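Local coordinates for VIN1 (Oscarella pearsei, PDB 6BFI), which probably binds actin filaments and may take part in cell-cell adhesion, as a sponge member of the vinculin/alpha-catenin family, at residues Ala72-Ser77 with Leu123-Arg128; Asp682-Lys687 with Ile830-Lys835; Asn689-Leu694 with Gln734-Leu739. One frame throughout, in Å; residues are numbered along the deposited sequence.

Contact 1. Residues Ala72-Ser77 with Leu123-Arg128; sequences AELPPS and LMCADR
Glu-73 and Arg-128 both start with CG beside the backbone N and anti to the carbonyl carbon, but the glutamate then runs on extended while the arginine turns at chi3 (-65°), which carries NE back over its own helix. There NE makes a weak bond to Met-124 O, which lies in the guanidinium plane at the group's edge and may limit its rotation. Glu-73 OE1 takes a different side: it sits over one face of the guanidinium, offset toward the rim, at 3.1 Å from Arg-128 NH2. Carboxylate and guanidinium planes are 23° apart, and no N-H points at the oxygen, so this salt bridge rests on charge attraction alone. Glu-73 OE1 also lies 3.9 Å from Cys-125 CB.

Deeper in the interface the contact turns apolar. Cys-125 holds SG between its backbone N and carbonyl carbon, where it meets Leu-74 CD1 at 4.0 Å. Ser-77 OG approaches the same sulphur, at 4.2 Å from Cys-125 SG, but spends its proton on Leu-74 O, 2.8 Å away. That bond lies in a turn kinked at Pro-75 and Pro-76, whose nitrogens make no bond to the turn before.

The two helix segments run antiparallel, at 168° with axes 9.5 Å apart, joining helices 68-97 and 102-145 of an antiparallel helical bundle, as in the vinculin family. Leu-74 extends the packing to Ala-58 of helix 41-59 and to Leu-122 of helix 102-145 itself, while Leu-123 reaches Leu-10 and Val-13 of helix 8-32.

Contact 2. Residues Asp682-Lys687 with Ile830-Lys835; sequences DQWDEK and ILWRKK
Trp-684, the buried residue of the contact and the one with the largest share of its surface covered across it, meets an aromatic edge on one face of its indole and the aliphatic part of a lysine on the other. The edge is that of Trp-832, led by CE3, in an edge-to-face pair with the planes at 88° and the six-membered ring centroids 5.2 Å apart. On the opposite face the bend of Lys-834 at chi2 (85°) lays CD over the six-membered ring of Trp-684, a CH-pi contact of 3.9 Å to the centroid; the charged Lys-834 NZ lies 3.5 Å from Trp-684 CZ2. Two carbonyl oxygens lie at the CE3/CZ3 side of the ring: Trp-684 CZ3 is 3.4 Å from Trp-832 O, and Arg-833 O stands at the edge close to the plane. An alanine at Trp-684 would probably open a gap between the Trp-832 edge and the Lys-834 methylenes and leave the lysine chain without the ring it lies on.

Backbone pairing is slight. Lys-835 N donates to Gln-683 O at 2.7 Å with an N-H...O angle of 166°, and Trp-684 and Lys-834 form a single isolated bridge, too little for a strand. The Leu-831 CD1 methyl packs against a carbonyl oxygen, 3.4 Å from Lys-687 O.

The one salt bridge across the segments is long. Lys-835 NZ reaches Asp-682 OD1 at 3.5 Å, a weak bond, and that oxygen is also held by Lys-696 and Arg-659.

The segment 830-835 follows helix 786-817 and folds back on the loop between helices 669-682 and 690-710, consistent with the C-terminal arm of vinculin tail domains. Trp-684 rests on Ile-692 of helix 690-710, and both tryptophans touch Glu-815 of helix 786-817.

Contact 3. Residues Asn689-Leu694 with Gln734-Leu739; sequences NDLISL and QELLKL
Leu-739 and Leu-694 point into the interface from facing helices, and their methyls meet there, Leu-694 CD1 to Leu-739 CD2 at 4.2 Å. Leu-739 has CG anti to its backbone N (chi1 178°), and from there the CD2 branch comes against the opening turn of helix 690-710. That methyl lies 3.5 Å from Leu-691 N and 3.9 Å from Leu-691 CB, with Asp-690 CB 4.0 Å from Leu-739 CD2. It thus packs on backbone as much as on side chain.

Leu-694 returns the contact one turn along. Its CG stands anti to the carbonyl carbon (chi1 -56°), and CD1 rests on the other helix, 4.0 Å from the backbone Leu-736 N and 4.1 Å from the side-chain atom Glu-735 CB. The third meeting is oblique: Leu-691 and Leu-736 cross, and the branch point CG of Leu-691 lies 4.2 Å from Leu-736 CD1. Leu-736 goes on to Val-695 and Met-698 of helix 690-710 and to Val-807 of helix 786-817, while Leu-691 touches Ser-814 of the latter, so this part of the packing faces a third helix.

The helix segments run antiparallel at 161°, with axes 10.2 Å apart. Asn-689 takes the N-cap position of helix 690-710: its OD1 accepts weak bonds from Leu-691 N and Ile-692 N, so the turn on which Leu-739 packs is weakly capped from within its own segment.

No hydrogen bond or salt bridge passes between the two segments. Cohesion across the contact therefore rests on leucine side chains packed against each other, against the CB atoms of Asp-690 and Glu-735 and against backbone, as in the apolar packing of antiparallel bundle helices, while the polar side-chain bonds of Asn-689 OD1 cap the start of helix 690-710.

Overall arrangement
Contacts 2 and 3 touch, their centres about 13 Å apart, and contact 3 is nested in the chain loop that contact 2 closes; Ser-693 of contact 3 hydrogen-bonds Glu-686 of contact 2, and Asn-689 makes a weak bond to Leu-831 O. Contact 1 stands apart, its centre about 41 Å from that of contact 3, on a different set of helices. Contacts 1 and 3 both join antiparallel helices and are partly buried, but contact 1 adds a charged pair at its margin, whereas contact 3 is apolar across the interface. Contact 2, at the surface, joins two irregular segments and mixes aromatic, backbone and ionic interactions.

Contact 1. Residues Ala72-Ser77 with Leu123-Arg128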
loop_
_atom_site.group_PDB
_atom_site.type_symbol
_atom_site.label_atom_id
_atom_site.label_comp_id
_atom_site.label_asym_id
_atom_site.label_seq_id
_atom_site.Cartn_x
_atom_site.Cartn_y
_atom_site.Cartn_z
ATOM N N ALA A 72 -32.591 23.685 8.756
ATOM C CA ALA A 72 -32.549 23.947 10.190
ATOM C C ALA A 72 -31.134 24.224 10.684
ATOM O O ALA A 72 -30.953 25.035 11.599
ATOM C CB ALA A 72 -33.146 22.767 10.957
ATOM N N GLU A 73 -30.128 23.576 10.094
ATOM C CA GLU A 73 -28.748 23.742 10.534
ATOM C C GLU A 73 -28.055 24.943 9.905
ATOM O O GLU A 73 -26.988 25.340 10.386
ATOM C CB GLU A 73 -27.942 22.475 10.224
ATOM C CG GLU A 73 -28.396 21.240 10.986
ATOM C CD GLU A 73 -27.765 19.968 10.457
ATOM O OE1 GLU A 73 -26.934 20.059 9.528
ATOM O OE2 GLU A 73 -28.101 18.878 10.966
ATOM N N LEU A 74 -28.628 25.532 8.850
ATOM C CA LEU A 74 -27.944 26.634 8.171
ATOM C C LEU A 74 -27.920 27.928 8.988
ATOM O O LEU A 74 -26.831 28.516 9.135
ATOM C CB LEU A 74 -28.571 26.843 6.788
ATOM C CG LEU A 74 -27.959 27.877 5.846
ATOM C CD1 LEU A 74 -26.539 27.488 5.477
ATOM C CD2 LEU A 74 -28.823 28.022 4.599
ATOM N N PRO A 75 -29.038 28.431 9.524
ATOM C CA PRO A 75 -29.031 29.774 10.146
ATOM C C PRO A 75 -28.030 29.908 11.285
ATOM O O PRO A 75 -27.311 30.919 11.337
ATOM C CB PRO A 75 -30.477 29.943 10.639
ATOM C CG PRO A 75 -31.271 29.108 9.714
ATOM C CD PRO A 75 -30.415 27.905 9.421
ATOM N N PRO A 76 -27.947 28.952 12.229
ATOM C CA PRO A 76 -26.977 29.140 13.326
ATOM C C PRO A 76 -25.544 29.303 12.849
ATOM O O PRO A 76 -24.820 30.175 13.351
ATOM C CB PRO A 76 -27.156 27.872 14.172
ATOM C CG PRO A 76 -28.540 27.440 13.897
ATOM C CD PRO A 76 -28.741 27.726 12.444
ATOM N N SER A 77 -25.112 28.493 11.881
ATOM C CA SER A 77 -23.758 28.636 11.357
ATOM C C SER A 77 -23.590 29.958 10.617
ATOM O O SER A 77 -22.537 30.606 10.725
ATOM C CB SER A 77 -23.417 27.453 10.448
ATOM O OG SER A 77 -24.378 27.302 9.419
ATOM N N LEU A 123 -19.908 25.318 5.076
ATOM C CA LEU A 123 -19.812 24.349 3.990
ATOM C C LEU A 123 -20.150 22.934 4.451
ATOM O O LEU A 123 -20.576 22.108 3.632
ATOM C CB LEU A 123 -18.413 24.393 3.376
ATOM C CG LEU A 123 -18.024 25.728 2.732
ATOM C CD1 LEU A 123 -16.526 25.801 2.472
ATOM C CD2 LEU A 123 -18.802 25.943 1.441
ATOM N N MET A 124 -20.009 22.653 5.749
ATOM C CA MET A 124 -20.158 21.291 6.249
ATOM C C MET A 124 -21.613 20.870 6.405
ATOM O O MET A 124 -21.910 19.676 6.305
ATOM C CB MET A 124 -19.432 21.129 7.585
ATOM C CG MET A 124 -18.054 20.513 7.456
ATOM S SD MET A 124 -18.065 18.995 6.480
ATOM C CE MET A 124 -19.141 17.953 7.462
ATOM N N CYS A 125 -22.535 21.799 6.670
ATOM C CA CYS A 125 -23.938 21.389 6.689
ATOM C C CYS A 125 -24.413 21.015 5.287
ATOM O O CYS A 125 -25.179 20.057 5.116
ATOM C CB CYS A 125 -24.816 22.481 7.307
ATOM S SG CYS A 125 -24.646 24.137 6.617
ATOM N N ALA A 126 -23.939 21.739 4.270
ATOM C CA ALA A 126 -24.222 21.358 2.890
ATOM C C ALA A 126 -23.598 20.006 2.555
ATOM O O ALA A 126 -24.255 19.132 1.975
ATOM C CB ALA A 126 -23.712 22.441 1.936
ATOM N N ASP A 127 -22.322 19.819 2.914
ATOM C CA ASP A 127 -21.666 18.539 2.650
ATOM C C ASP A 127 -22.398 17.389 3.334
ATOM O O ASP A 127 -22.539 16.302 2.762
ATOM C CB ASP A 127 -20.206 18.593 3.104
ATOM C CG ASP A 127 -19.429 17.345 2.716
ATOM O OD1 ASP A 127 -18.857 17.325 1.606
ATOM O OD2 ASP A 127 -19.389 16.385 3.518
ATOM N N ARG A 128 -22.877 17.615 4.561
ATOM C CA ARG A 128 -23.644 16.591 5.260
ATOM C C ARG A 128 -24.964 16.314 4.554
ATOM O O ARG A 128 -25.420 15.166 4.514
ATOM C CB ARG A 128 -23.893 17.011 6.707
ATOM C CG ARG A 128 -22.721 16.772 7.641
ATOM C CD ARG A 128 -23.070 17.175 9.060
ATOM N NE ARG A 128 -23.314 18.609 9.170
ATOM C CZ ARG A 128 -23.777 19.206 10.262
ATOM N NH1 ARG A 128 -24.054 18.490 11.344
ATOM N NH2 ARG A 128 -23.968 20.519 10.272
#

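Contact 2. Residues Asp682-Lys687 with Ile830-Lys835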
loop_
_atom_site.group_PDB
_atom_site.type_symbol
_atom_site.label_atom_id
_atom_site.label_comp_id
_atom_site.label_asym_id
_atom_site.label_seq_id
_atom_site.Cartn_x
_atom_site.Cartn_y
_atom_site.Cartn_z
ATOM N N ASP A 682 20.231 11.922 10.393
ATOM C CA ASP A 682 21.514 12.298 10.979
ATOM C C ASP A 682 22.597 11.260 10.722
ATOM O O ASP A 682 23.785 11.604 10.709
ATOM C CB ASP A 682 21.360 12.531 12.484
ATOM C CG ASP A 682 22.584 13.182 13.104
ATOM O OD1 ASP A 682 23.223 14.017 12.429
ATOM O OD2 ASP A 682 22.909 12.858 14.266
ATOM N N GLN A 683 22.218 9.997 10.515
ATOM C CA GLN A 683 23.203 8.952 10.260
ATOM C C GLN A 683 23.864 9.083 8.894
ATOM O O GLN A 683 24.829 8.358 8.620
ATOM C CB GLN A 683 22.554 7.574 10.402
ATOM C CG GLN A 683 21.256 7.406 9.635
ATOM C CD GLN A 683 20.610 6.053 9.874
ATOM O OE1 GLN A 683 21.296 5.057 10.100
ATOM N NE2 GLN A 683 19.283 6.014 9.829
ATOM N N TRP A 684 23.383 9.986 8.042
ATOM C CA TRP A 684 23.979 10.251 6.742
ATOM C C TRP A 684 24.712 11.586 6.766
ATOM O O TRP A 684 24.236 12.555 7.368
ATOM C CB TRP A 684 22.915 10.277 5.642
ATOM C CG TRP A 684 22.031 9.079 5.628
ATOM C CD1 TRP A 684 20.824 8.946 6.246
ATOM C CD2 TRP A 684 22.277 7.839 4.955
ATOM N NE1 TRP A 684 20.303 7.700 6.004
ATOM C CE2 TRP A 684 21.176 7.000 5.213
ATOM C CE3 TRP A 684 23.320 7.357 4.160
ATOM C CZ2 TRP A 684 21.089 5.706 4.705
ATOM C CZ3 TRP A 684 23.233 6.071 3.656
ATOM C CH2 TRP A 684 22.125 5.260 3.932
ATOM N N ASP A 685 25.867 11.635 6.106
ATOM C CA ASP A 685 26.576 12.893 5.935
ATOM C C ASP A 685 25.891 13.734 4.864
ATOM O O ASP A 685 25.251 13.210 3.947
ATOM C CB ASP A 685 28.039 12.651 5.561
ATOM C CG ASP A 685 28.199 12.096 4.159
ATOM O OD1 ASP A 685 27.342 11.296 3.732
ATOM O OD2 ASP A 685 29.183 12.463 3.484
ATOM N N GLU A 686 26.034 15.053 4.983
ATOM C CA GLU A 686 25.269 15.967 4.143
ATOM C C GLU A 686 25.927 16.271 2.804
ATOM O O GLU A 686 25.217 16.568 1.837
ATOM C CB GLU A 686 25.020 17.284 4.882
ATOM C CG GLU A 686 23.909 17.220 5.912
ATOM C CD GLU A 686 23.231 18.561 6.104
ATOM O OE1 GLU A 686 23.484 19.475 5.290
ATOM O OE2 GLU A 686 22.445 18.703 7.063
ATOM N N LYS A 687 27.256 16.217 2.720
ATOM C CA LYS A 687 27.935 16.646 1.503
ATOM C C LYS A 687 27.557 15.750 0.328
ATOM O O LYS A 687 27.591 14.519 0.427
ATOM C CB LYS A 687 29.452 16.656 1.708
ATOM C CG LYS A 687 30.058 15.323 2.118
ATOM C CD LYS A 687 31.573 15.370 2.029
ATOM C CE LYS A 687 32.023 15.768 0.632
ATOM N NZ LYS A 687 33.497 15.946 0.551
ATOM N N ILE A 830 24.401 11.971 -6.438
ATOM C CA ILE A 830 24.007 12.079 -5.040
ATOM C C ILE A 830 24.803 11.076 -4.212
ATOM O O ILE A 830 25.170 9.991 -4.686
ATOM C CB ILE A 830 22.489 11.869 -4.880
ATOM C CG1 ILE A 830 22.000 12.458 -3.556
ATOM C CG2 ILE A 830 22.125 10.389 -4.970
ATOM C CD1 ILE A 830 20.502 12.368 -3.369
ATOM N N LEU A 831 25.097 11.449 -2.968
ATOM C CA LEU A 831 25.948 10.659 -2.087
ATOM C C LEU A 831 25.099 10.029 -0.991
ATOM O O LEU A 831 24.521 10.740 -0.161
ATOM C CB LEU A 831 27.059 11.518 -1.480
ATOM C CG LEU A 831 28.224 11.853 -2.413
ATOM C CD1 LEU A 831 29.361 12.510 -1.642
ATOM C CD2 LEU A 831 28.708 10.600 -3.127
ATOM N N TRP A 832 25.028 8.699 -0.993
ATOM C CA TRP A 832 24.352 7.966 0.069
ATOM C C TRP A 832 25.361 7.151 0.865
ATOM O O TRP A 832 25.289 5.918 0.901
ATOM C CB TRP A 832 23.257 7.064 -0.502
ATOM C CG TRP A 832 22.031 7.810 -0.926
ATOM C CD1 TRP A 832 21.706 8.202 -2.191
ATOM C CD2 TRP A 832 20.964 8.261 -0.080
ATOM N NE1 TRP A 832 20.504 8.865 -2.188
ATOM C CE2 TRP A 832 20.027 8.915 -0.904
ATOM C CE3 TRP A 832 20.711 8.174 1.292
ATOM C CZ2 TRP A 832 18.855 9.480 -0.402
ATOM C CZ3 TRP A 832 19.544 8.736 1.789
ATOM C CH2 TRP A 832 18.633 9.380 0.944
ATOM N N ARG A 833 26.307 7.833 1.499
ATOM C CA ARG A 833 27.320 7.200 2.330
ATOM C C ARG A 833 26.991 7.468 3.793
ATOM O O ARG A 833 26.705 8.609 4.168
ATOM C CB ARG A 833 28.718 7.723 1.980
ATOM C CG ARG A 833 29.033 7.668 0.487
ATOM C CD ARG A 833 30.507 7.927 0.177
ATOM N NE ARG A 833 30.893 9.326 0.351
ATOM C CZ ARG A 833 32.043 9.842 -0.075
ATOM N NH1 ARG A 833 32.920 9.076 -0.709
ATOM N NH2 ARG A 833 32.317 11.124 0.125
ATOM N N LYS A 834 27.012 6.412 4.605
ATOM C CA LYS A 834 26.754 6.559 6.030
ATOM C C LYS A 834 27.797 7.470 6.668
ATOM O O LYS A 834 28.962 7.500 6.262
ATOM C CB LYS A 834 26.765 5.193 6.716
ATOM C CG LYS A 834 25.542 4.899 7.567
ATOM C CD LYS A 834 24.403 4.341 6.729
ATOM C CE LYS A 834 23.261 3.853 7.606
ATOM N NZ LYS A 834 22.243 3.102 6.821
ATOM N N LYS A 835 27.366 8.220 7.680
ATOM C CA LYS A 835 28.237 9.189 8.327
ATOM C C LYS A 835 29.390 8.488 9.040
ATOM O O LYS A 835 29.331 7.296 9.358
ATOM C CB LYS A 835 27.445 10.043 9.317
ATOM C CG LYS A 835 27.967 11.458 9.484
ATOM C CD LYS A 835 27.036 12.278 10.360
ATOM C CE LYS A 835 27.322 13.762 10.233
ATOM N NZ LYS A 835 26.335 14.577 10.994
#

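Contact 3. Residues Asn689-Leu694 with Gln734-Leu739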
loop_
_atom_site.group_PDB
_atom_site.type_symbol
_atom_site.label_atom_id
_atom_site.label_comp_id
_atom_site.label_asym_id
_atom_site.label_seq_id
_atom_site.Cartn_x
_atom_site.Cartn_y
_atom_site.Cartn_z
ATOM N N ASN A 689 24.524 15.619 -0.899
ATOM C CA ASN A 689 23.171 15.107 -0.688
ATOM C C ASN A 689 22.329 16.243 -0.112
ATOM O O ASN A 689 22.366 16.495 1.096
ATOM C CB ASN A 689 23.184 13.898 0.237
ATOM C CG ASN A 689 21.854 13.172 0.272
ATOM O OD1 ASN A 689 20.813 13.735 -0.067
ATOM N ND2 ASN A 689 21.883 11.912 0.689
ATOM N N ASP A 690 21.568 16.911 -0.978
ATOM C CA ASP A 690 20.707 18.000 -0.539
ATOM C C ASP A 690 19.442 17.508 0.153
ATOM O O ASP A 690 18.850 18.258 0.939
ATOM C CB ASP A 690 20.336 18.887 -1.730
ATOM C CG ASP A 690 21.556 19.453 -2.436
ATOM O OD1 ASP A 690 22.576 19.700 -1.759
ATOM O OD2 ASP A 690 21.498 19.647 -3.670
ATOM N N LEU A 691 19.018 16.269 -0.115
ATOM C CA LEU A 691 17.814 15.738 0.517
ATOM C C LEU A 691 17.981 15.665 2.029
ATOM O O LEU A 691 17.090 16.071 2.787
ATOM C CB LEU A 691 17.487 14.359 -0.063
ATOM C CG LEU A 691 16.144 13.713 0.299
ATOM C CD1 LEU A 691 15.627 12.896 -0.867
ATOM C CD2 LEU A 691 16.254 12.832 1.535
ATOM N N ILE A 692 19.124 15.150 2.487
ATOM C CA ILE A 692 19.398 15.080 3.919
ATOM C C ILE A 692 19.408 16.477 4.528
ATOM O O ILE A 692 18.946 16.683 5.658
ATOM C CB ILE A 692 20.725 14.336 4.166
ATOM C CG1 ILE A 692 20.624 12.896 3.659
ATOM C CG2 ILE A 692 21.096 14.357 5.639
ATOM C CD1 ILE A 692 19.470 12.117 4.263
ATOM N N SER A 693 19.917 17.460 3.783
ATOM C CA SER A 693 19.938 18.835 4.273
ATOM C C SER A 693 18.524 19.372 4.457
ATOM O O SER A 693 18.187 19.923 5.515
ATOM C CB SER A 693 20.727 19.719 3.307
ATOM O OG SER A 693 21.947 19.101 2.936
ATOM N N LEU A 694 17.680 19.218 3.431
ATOM C CA LEU A 694 16.298 19.679 3.529
ATOM C C LEU A 694 15.568 18.993 4.675
ATOM O O LEU A 694 14.782 19.626 5.391
ATOM C CB LEU A 694 15.559 19.431 2.213
ATOM C CG LEU A 694 16.145 20.011 0.924
ATOM C CD1 LEU A 694 15.165 19.841 -0.226
ATOM C CD2 LEU A 694 16.526 21.473 1.102
ATOM N N GLN A 734 7.558 21.602 0.089
ATOM C CA GLN A 734 7.502 21.795 -1.357
ATOM C C GLN A 734 8.838 21.447 -2.001
ATOM O O GLN A 734 8.897 20.659 -2.955
ATOM C CB GLN A 734 7.113 23.237 -1.687
ATOM C CG GLN A 734 5.737 23.656 -1.199
ATOM C CD GLN A 734 5.386 25.076 -1.610
ATOM O OE1 GLN A 734 6.140 25.729 -2.334
ATOM N NE2 GLN A 734 4.240 25.560 -1.148
ATOM N N GLU A 735 9.927 22.027 -1.486
ATOM C CA GLU A 735 11.243 21.747 -2.055
ATOM C C GLU A 735 11.594 20.266 -1.945
ATOM O O GLU A 735 12.173 19.685 -2.874
ATOM C CB GLU A 735 12.302 22.610 -1.370
ATOM C CG GLU A 735 12.207 24.085 -1.725
ATOM C CD GLU A 735 13.083 24.957 -0.848
ATOM O OE1 GLU A 735 13.404 24.534 0.281
ATOM O OE2 GLU A 735 13.450 26.067 -1.290
ATOM N N LEU A 736 11.239 19.637 -0.822
ATOM C CA LEU A 736 11.478 18.206 -0.664
ATOM C C LEU A 736 10.721 17.403 -1.712
ATOM O O LEU A 736 11.251 16.430 -2.264
ATOM C CB LEU A 736 11.078 17.756 0.741
ATOM C CG LEU A 736 11.150 16.248 0.993
ATOM C CD1 LEU A 736 12.597 15.777 1.025
ATOM C CD2 LEU A 736 10.423 15.867 2.274
ATOM N N LEU A 737 9.477 17.792 -2.003
ATOM C CA LEU A 737 8.715 17.089 -3.029
ATOM C C LEU A 737 9.349 17.273 -4.401
ATOM O O LEU A 737 9.377 16.336 -5.208
ATOM C CB LEU A 737 7.263 17.568 -3.030
ATOM C CG LEU A 737 6.224 16.651 -3.686
ATOM C CD1 LEU A 737 4.867 16.884 -3.057
ATOM C CD2 LEU A 737 6.144 16.862 -5.194
ATOM N N LYS A 738 9.869 18.471 -4.685
ATOM C CA LYS A 738 10.534 18.693 -5.966
ATOM C C LYS A 738 11.766 17.806 -6.109
ATOM O O LYS A 738 11.915 17.087 -7.106
ATOM C CB LYS A 738 10.909 20.168 -6.118
ATOM C CG LYS A 738 9.761 21.058 -6.568
ATOM C CD LYS A 738 10.231 22.481 -6.831
ATOM C CE LYS A 738 9.110 23.339 -7.398
ATOM N NZ LYS A 738 9.555 24.738 -7.649
ATOM N N LEU A 739 12.656 17.834 -5.114
ATOM C CA LEU A 739 13.896 17.068 -5.212
ATOM C C LEU A 739 13.621 15.568 -5.251
ATOM O O LEU A 739 14.135 14.851 -6.120
ATOM C CB LEU A 739 14.821 17.414 -4.045
ATOM C CG LEU A 739 16.145 16.649 -4.007
ATOM C CD1 LEU A 739 16.912 16.848 -5.304
ATOM C CD2 LEU A 739 16.979 17.086 -2.815
#